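Side-chain contact in ApRick protease (Rickettsia conorii, PDB 5C9F), which is a retropepsin-like aspartic protease that probably cleaves peptide bonds as an aspartic-type endopeptidase: residues N16-G19 against H20-N24. Residues are numbered along the deposited sequence; the frame is centred on the assembly and turned at random.
Sequences NRDG and HFYIN
A type I beta turn from Asn16 to Gly19 with a G1 beta bulge, overlaid by an Asx turn, is tied to the chain that follows, residues 20-24, partly by Asp18, whose carboxylate meets both His20 and Tyr22. Gly19 N donates to Asn16 O at 2.9 Å and so spans the beta turn, whereas Asp18 N reaches Asn16 OD1 at 2.8 Å, lying in the carbonyl plane on a lone pair, and makes the Asx turn. The side-chain carbonyl of Asn16 is brought over the turn because CG stands anti to the backbone N (chi1 -172°). The second bond of the bulge runs from Asn16 N to His20 O at 2.8 Å, so that Asn16 faces both Gly19 and His20. Gly19, in the bulge position, adopts a positive phi of 93°, where a CB would press on the preceding carbonyl oxygen.

The Asp18 carboxylate divides its oxygens between two donors. OD1 takes the backbone N-H of His20 at 2.8 Å, nearly in line with the C-O bond, while OD2 receives the Tyr22 hydroxyl on its syn side, slightly out of the carboxylate plane, with 2.5 Å between OD2 and OH. Asp18 CG sits between the backbone N and the carbonyl carbon, bringing both oxygens round to the chain that follows. Because two bonds grip separate oxygens, rotation of the carboxylate is restricted; its plane is 51° from the phenol ring. Farther along that ring's edge, Asn16 CB lies 3.7 Å from Tyr22 CE2.

Beyond the turn, Lys33 makes a cation-pi contact with Tyr22, and Phe21 and Ile23 pair through their backbones with strand 30-36. The whole is a surface type I turn plus G1 bulge with a superposed Asx turn, joining strand 2-14 to strand 22-27 of this retropepsin-like domain.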
loop_
_atom_site.group_PDB
_atom_site.type_symbol
_atom_site.label_atom_id
_atom_site.label_comp_id
_atom_site.label_asym_id
_atom_site.label_seq_id
_atom_site.Cartn_x
_atom_site.Cartn_y
_atom_site.Cartn_z
ATOM N N ASN A 16 3.909 27.052 -5.064
ATOM C CA ASN A 16 3.418 28.170 -5.815
ATOM C C ASN A 16 4.607 29.137 -6.087
ATOM O O ASN A 16 5.556 29.172 -5.326
ATOM C CB ASN A 16 2.358 28.823 -4.976
ATOM C CG ASN A 16 1.610 29.898 -5.711
ATOM O OD1 ASN A 16 2.116 30.987 -5.903
ATOM N ND2 ASN A 16 0.370 29.604 -6.080
ATOM N N ARG A 17 4.527 29.917 -7.157
ATOM C CA ARG A 17 5.595 30.893 -7.481
ATOM C C ARG A 17 5.734 31.907 -6.342
ATOM O O ARG A 17 6.811 32.494 -6.178
ATOM C CB ARG A 17 5.321 31.617 -8.829
ATOM C CG ARG A 17 5.263 30.666 -10.041
ATOM C CD ARG A 17 6.626 30.261 -10.545
ATOM N NE ARG A 17 6.548 29.480 -11.777
ATOM C CZ ARG A 17 7.137 29.766 -12.940
ATOM N NH1 ARG A 17 7.819 30.897 -13.150
ATOM N NH2 ARG A 17 6.984 28.919 -13.965
ATOM N N ASP A 18 4.689 32.071 -5.530
ATOM C CA ASP A 18 4.763 32.968 -4.359
ATOM C C ASP A 18 5.528 32.361 -3.138
ATOM O O ASP A 18 5.646 32.998 -2.119
ATOM C CB ASP A 18 3.389 33.438 -3.930
ATOM C CG ASP A 18 2.592 32.381 -3.163
ATOM O OD1 ASP A 18 3.091 31.266 -2.866
ATOM O OD2 ASP A 18 1.417 32.658 -2.883
ATOM N N GLY A 19 6.076 31.165 -3.289
ATOM C CA GLY A 19 6.895 30.517 -2.269
ATOM C C GLY A 19 6.157 29.594 -1.317
ATOM O O GLY A 19 6.812 28.888 -0.559
ATOM N N HIS A 20 4.814 29.559 -1.395
ATOM C CA HIS A 20 3.969 28.765 -0.496
ATOM C C HIS A 20 3.361 27.539 -1.163
ATOM O O HIS A 20 3.328 27.438 -2.365
ATOM C CB HIS A 20 2.864 29.614 0.070
ATOM C CG HIS A 20 3.347 30.815 0.808
ATOM N ND1 HIS A 20 4.149 30.724 1.921
ATOM C CD2 HIS A 20 3.177 32.143 0.567
ATOM C CE1 HIS A 20 4.429 31.944 2.357
ATOM N NE2 HIS A 20 3.856 32.821 1.552
ATOM N N PHE A 21 3.013 26.547 -0.343
ATOM C CA PHE A 21 2.272 25.435 -0.798
ATOM C C PHE A 21 0.814 25.625 -0.435
ATOM O O PHE A 21 0.485 26.027 0.723
ATOM C CB PHE A 21 2.758 24.118 -0.151
ATOM C CG PHE A 21 4.136 23.736 -0.507
ATOM C CD1 PHE A 21 4.403 23.094 -1.709
ATOM C CD2 PHE A 21 5.182 24.003 0.352
ATOM C CE1 PHE A 21 5.684 22.745 -2.036
ATOM C CE2 PHE A 21 6.482 23.648 0.027
ATOM C CZ PHE A 21 6.727 23.017 -1.166
ATOM N N TYR A 22 -0.069 25.358 -1.398
ATOM C CA TYR A 22 -1.489 25.398 -1.144
ATOM C C TYR A 22 -2.097 24.039 -1.386
ATOM O O TYR A 22 -1.675 23.313 -2.275
ATOM C CB TYR A 22 -2.179 26.473 -2.040
ATOM C CG TYR A 22 -1.629 27.869 -1.830
ATOM C CD1 TYR A 22 -2.141 28.708 -0.845
ATOM C CD2 TYR A 22 -0.562 28.310 -2.530
ATOM C CE1 TYR A 22 -1.613 29.968 -0.613
ATOM C CE2 TYR A 22 -0.037 29.590 -2.301
ATOM C CZ TYR A 22 -0.577 30.396 -1.344
ATOM O OH TYR A 22 -0.088 31.642 -1.123
ATOM N N ILE A 23 -3.145 23.735 -0.617
ATOM C CA ILE A 23 -3.872 22.474 -0.756
ATOM C C ILE A 23 -5.370 22.714 -0.609
ATOM O O ILE A 23 -5.793 23.441 0.272
ATOM C CB ILE A 23 -3.590 21.458 0.382
ATOM C CG1 ILE A 23 -2.125 21.263 0.635
ATOM C CG2 ILE A 23 -4.207 20.128 -0.005
ATOM C CD1 ILE A 23 -1.917 20.402 1.876
ATOM N N ASN A 24 -6.126 22.131 -1.515
ATOM C CA ASN A 24 -7.590 22.171 -1.493
ATOM C C ASN A 24 -8.065 20.945 -0.722
ATOM O O ASN A 24 -7.583 19.834 -0.931
ATOM C CB ASN A 24 -8.132 22.141 -2.921
ATOM C CG ASN A 24 -7.862 23.411 -3.649
ATOM O OD1 ASN A 24 -8.044 24.506 -3.104
ATOM N ND2 ASN A 24 -7.390 23.300 -4.852
HETATM O O HOH W 1 5.850 28.527 2.757
#